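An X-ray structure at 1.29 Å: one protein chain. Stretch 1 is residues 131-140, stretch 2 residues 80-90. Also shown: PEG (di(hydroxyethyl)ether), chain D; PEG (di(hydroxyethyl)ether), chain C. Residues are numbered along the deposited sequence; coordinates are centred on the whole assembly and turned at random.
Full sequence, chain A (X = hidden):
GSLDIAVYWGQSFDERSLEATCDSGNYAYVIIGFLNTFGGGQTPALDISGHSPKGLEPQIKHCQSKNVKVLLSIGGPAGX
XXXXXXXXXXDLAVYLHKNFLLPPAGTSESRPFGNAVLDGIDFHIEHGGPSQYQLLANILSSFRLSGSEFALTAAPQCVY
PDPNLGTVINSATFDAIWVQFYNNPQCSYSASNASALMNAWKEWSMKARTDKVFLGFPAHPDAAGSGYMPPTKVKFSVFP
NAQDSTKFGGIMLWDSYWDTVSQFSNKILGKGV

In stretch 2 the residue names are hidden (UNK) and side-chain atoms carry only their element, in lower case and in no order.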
# COMPACT_ATOMS: atom_id res chain seq x y z
N SER A 131 -8.85 15.03 -7.77
CA SER A 131 -9.72 14.53 -8.84
C SER A 131 -11.09 14.13 -8.22
O SER A 131 -11.69 14.82 -7.50
CB SER A 131 -9.04 13.24 -9.52
OG SER A 131 -7.71 13.60 -9.89
N GLN A 132 -11.47 12.92 -8.54
CA GLN A 132 -12.68 12.32 -7.98
C GLN A 132 -12.38 11.16 -7.02
O GLN A 132 -13.22 10.29 -6.79
CB GLN A 132 -13.67 11.90 -9.08
CG GLN A 132 -14.21 13.07 -9.90
CD GLN A 132 -15.21 13.95 -9.14
OE1 GLN A 132 -15.69 13.59 -8.07
NE2 GLN A 132 -15.54 15.10 -9.72
N TYR A 133 -11.17 11.16 -6.47
CA TYR A 133 -10.78 10.11 -5.53
C TYR A 133 -11.60 10.10 -4.23
O TYR A 133 -11.81 9.04 -3.65
CB TYR A 133 -9.28 10.11 -5.26
CG TYR A 133 -8.49 9.67 -6.47
CD1 TYR A 133 -7.78 10.58 -7.24
CD2 TYR A 133 -8.48 8.33 -6.85
CE1 TYR A 133 -7.08 10.17 -8.37
CE2 TYR A 133 -7.79 7.91 -7.97
CZ TYR A 133 -7.08 8.83 -8.71
OH TYR A 133 -6.40 8.39 -9.82
N GLN A 134 -12.08 11.27 -3.80
CA GLN A 134 -12.99 11.31 -2.66
C GLN A 134 -14.27 10.54 -2.95
O GLN A 134 -14.72 9.75 -2.12
CB GLN A 134 -13.28 12.75 -2.22
CG GLN A 134 -14.27 12.87 -1.06
CD GLN A 134 -13.72 12.39 0.27
OE1 GLN A 134 -12.55 12.04 0.40
NE2 GLN A 134 -14.58 12.37 1.28
N LEU A 135 -14.87 10.76 -4.12
CA LEU A 135 -16.05 10.00 -4.51
C LEU A 135 -15.77 8.50 -4.62
O LEU A 135 -16.58 7.69 -4.18
CB LEU A 135 -16.64 10.54 -5.82
CG LEU A 135 -17.91 9.85 -6.35
CD1 LEU A 135 -19.06 9.89 -5.35
CD2 LEU A 135 -18.34 10.46 -7.67
N LEU A 136 -14.63 8.13 -5.19
CA LEU A 136 -14.24 6.73 -5.25
C LEU A 136 -14.20 6.12 -3.85
O LEU A 136 -14.77 5.05 -3.61
CB LEU A 136 -12.89 6.57 -5.93
CG LEU A 136 -12.31 5.15 -5.93
CD1 LEU A 136 -13.17 4.19 -6.75
CD2 LEU A 136 -10.89 5.16 -6.46
N ALA A 137 -13.52 6.80 -2.93
CA ALA A 137 -13.46 6.35 -1.55
C ALA A 137 -14.85 6.29 -0.92
O ALA A 137 -15.16 5.34 -0.20
CB ALA A 137 -12.53 7.23 -0.72
N ASN A 138 -15.69 7.28 -1.20
CA ASN A 138 -17.06 7.29 -0.66
C ASN A 138 -17.85 6.07 -1.10
O ASN A 138 -18.56 5.46 -0.30
CB ASN A 138 -17.81 8.55 -1.07
CG ASN A 138 -17.37 9.78 -0.33
OD1 ASN A 138 -16.69 9.72 0.69
ND2 ASN A 138 -17.77 10.92 -0.84
N ILE A 139 -17.74 5.72 -2.37
CA ILE A 139 -18.49 4.59 -2.89
C ILE A 139 -17.94 3.26 -2.36
O ILE A 139 -18.70 2.40 -1.91
CB ILE A 139 -18.59 4.60 -4.43
CG1 ILE A 139 -19.23 5.91 -4.92
CG2 ILE A 139 -19.38 3.39 -4.93
CD1 ILE A 139 -19.19 6.11 -6.42
N LEU A 140 -16.62 3.11 -2.36
CA LEU A 140 -16.03 1.91 -1.76
C LEU A 140 -16.37 1.79 -0.27
O LEU A 140 -16.70 0.71 0.20
CB LEU A 140 -14.52 1.90 -1.95
CG LEU A 140 -14.02 1.65 -3.38
CD1 LEU A 140 -12.54 1.90 -3.46
CD2 LEU A 140 -14.34 0.23 -3.85
N UNK A 80 -0.94 5.29 -16.84
CA UNK A 80 -2.04 6.04 -17.44
C UNK A 80 -3.30 5.83 -16.62
O UNK A 80 -4.24 5.14 -17.05
c UNK A 80 -2.15 5.41 -18.82
c UNK A 80 -1.74 4.01 -18.62
c UNK A 80 -0.75 3.99 -17.49
N UNK A 81 -3.31 6.38 -15.42
CA UNK A 81 -4.49 6.34 -14.60
C UNK A 81 -4.93 7.75 -14.26
O UNK A 81 -4.09 8.63 -14.02
c UNK A 81 -4.29 5.48 -13.34
c UNK A 81 -2.58 7.27 -10.45
c UNK A 81 -3.23 5.95 -12.37
c UNK A 81 -1.30 6.76 -10.52
c UNK A 81 -3.54 6.87 -11.36
c UNK A 81 -0.97 5.84 -11.52
c UNK A 81 -1.94 5.44 -12.42
o UNK A 81 -0.35 7.16 -9.61
N UNK A 82 -6.23 7.96 -14.26
CA UNK A 82 -6.82 9.23 -13.89
C UNK A 82 -8.25 8.97 -13.49
O UNK A 82 -8.80 7.91 -13.78
c UNK A 82 -6.76 10.23 -15.05
o UNK A 82 -7.54 9.78 -16.13
N UNK A 83 -8.84 9.94 -12.82
CA UNK A 83 -10.16 9.77 -12.29
C UNK A 83 -10.84 11.12 -12.25
O UNK A 83 -11.27 11.60 -11.20
c UNK A 83 -10.07 9.15 -10.89
c UNK A 83 -11.42 8.19 -9.05
c UNK A 83 -11.29 8.31 -10.55
c UNK A 83 -11.24 6.95 -11.22
N UNK A 84 -10.94 11.73 -13.43
CA UNK A 84 -11.45 13.09 -13.56
C UNK A 84 -12.98 13.23 -13.46
O UNK A 84 -13.45 14.25 -12.97
c UNK A 84 -10.93 13.74 -14.85
o UNK A 84 -8.85 14.29 -13.80
o UNK A 84 -8.81 13.77 -15.92
c UNK A 84 -9.42 13.94 -14.85
N UNK A 85 -13.74 12.24 -13.93
CA UNK A 85 -15.21 12.35 -13.89
C UNK A 85 -15.84 11.55 -12.76
O UNK A 85 -15.26 10.57 -12.28
o UNK A 85 -15.95 10.54 -15.36
c UNK A 85 -15.85 11.95 -15.23
N UNK A 86 -17.04 11.95 -12.35
CA UNK A 86 -17.79 11.20 -11.35
C UNK A 86 -18.08 9.79 -11.83
O UNK A 86 -18.00 8.83 -11.06
n UNK A 86 -21.08 12.95 -9.07
n UNK A 86 -20.29 13.57 -6.99
c UNK A 86 -21.10 12.84 -7.74
c UNK A 86 -18.88 13.20 -10.20
c UNK A 86 -19.09 11.92 -10.99
n UNK A 86 -21.93 11.99 -7.16
c UNK A 86 -20.21 13.85 -9.82
N UNK A 87 -18.38 9.66 -13.12
CA UNK A 87 -18.62 8.35 -13.72
C UNK A 87 -17.39 7.44 -13.62
O UNK A 87 -17.54 6.25 -13.33
n UNK A 87 -18.83 6.62 -16.70
o UNK A 87 -20.56 6.57 -15.27
c UNK A 87 -19.56 7.14 -15.72
c UNK A 87 -19.10 8.46 -15.17
N UNK A 88 -16.20 7.99 -13.84
CA UNK A 88 -14.95 7.24 -13.65
C UNK A 88 -14.86 6.64 -12.25
O UNK A 88 -14.47 5.48 -12.08
c UNK A 88 -13.72 8.12 -13.90
o UNK A 88 -14.08 7.76 -16.26
c UNK A 88 -13.44 8.37 -15.38
o UNK A 88 -12.56 9.20 -15.66
N UNK A 89 -15.22 7.44 -11.24
CA UNK A 89 -15.17 6.99 -9.85
C UNK A 89 -16.15 5.85 -9.59
O UNK A 89 -15.79 4.84 -8.99
c UNK A 89 -15.41 8.15 -8.89
N UNK A 90 -17.40 6.02 -10.05
CA UNK A 90 -18.42 4.98 -9.95
C UNK A 90 -17.93 3.69 -10.62
O UNK A 90 -18.00 2.61 -10.05
c UNK A 90 -20.91 4.53 -10.53
c UNK A 90 -19.70 5.49 -10.64
o UNK A 90 -21.13 3.87 -9.50
n UNK A 90 -21.78 4.58 -11.55
C1 PEG D . -19.77 13.18 -15.02
O1 PEG D . -19.48 11.79 -14.82
C2 PEG D . -19.48 13.97 -13.74
O2 PEG D . -18.09 14.31 -13.59
C1 PEG C . -19.11 13.13 -3.66
O1 PEG C . -20.14 14.02 -3.90
C2 PEG C . -18.05 13.83 -2.90
O2 PEG C . -17.07 13.89 -3.82
O HOH W 1 -4.91 10.24 -11.04
O HOH W 2 -7.00 12.03 -11.89
O HOH W 3 -6.77 15.97 -12.24
O HOH W 4 -17.94 14.97 -7.29

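Position 80 has three side-chain carbons that close a ring onto its own backbone N, and none reaches stretch 1: P80. At 81 one carbon leads to a six-carbon ring bearing an oxygen, which makes it Y81; the ring turns its edge to Y133, with CD1 3.6 Å from Y133 OH. Position 82 carries one carbon and one oxygen, directed away from stretch 1, and is S82.

Position 83 has four carbons forked at the second, the pattern of leucine, and they point into stretch 1. L83 packs over one face of the Y133 ring: its CB sits 4.0 Å from the ring centroid in a CH-pi contact, and its CD2 lies 3.7 Å from Y133 CD2 and 3.8 Å from L136 CB. Its backbone works too, since Q132 N donates to L83 O at 3.0 Å, the single direct hydrogen bond between the stretches.

At 84 two carbons end in two oxygens. This is D84, whose CA-to-CB bond points away although its carboxylate comes nearer; water 3 donates to OD1 at 3.1 Å and accepts a weak bond from S131 OG. Position 85, one carbon and one oxygen pointing away, is S85. S85 OG accepts a hydrogen bond from the backbone N of position 88, capping the helix that starts at the next residue.

Position 86 runs through three carbons and a nitrogen to a carbon holding two more nitrogens: R86. L135 CD2 lies over one face of the guanidinium, 3.6 Å from CZ, while water 4 joins NH1 to Q132 OE1, 2.8 Å from each. NH1 also donates to a PEG oxygen, probably from the crystallisation liquor.

Position 87, two carbons with a terminal oxygen and nitrogen, is N87 and points away. Position 88, two carbons and two oxygens, is D88, also without contact. A lone carbon at 89 defines A89; its CB stands 3.9 Å from L135 CD2 and 4.2 Å from L136 CB. Position 90 again ends in one oxygen and one nitrogen: N90, whose CA is 3.8 Å from I139 CD1.

The rules are legible. Two helices cross at 34° with axes 8.4 Å apart at closest approach, and A89, contributing just a methyl, accompanies a CA separation of 4.7 Å from L136. L83 supplies the greasy anchor ahead of its helix, and its carbonyl ties down Q132 at the N-cap of the other. Around this apolar centre the polar side chains rely on water, as between R86 and Q132.

Stretch 2 80-90: PYSLDSRNDAN
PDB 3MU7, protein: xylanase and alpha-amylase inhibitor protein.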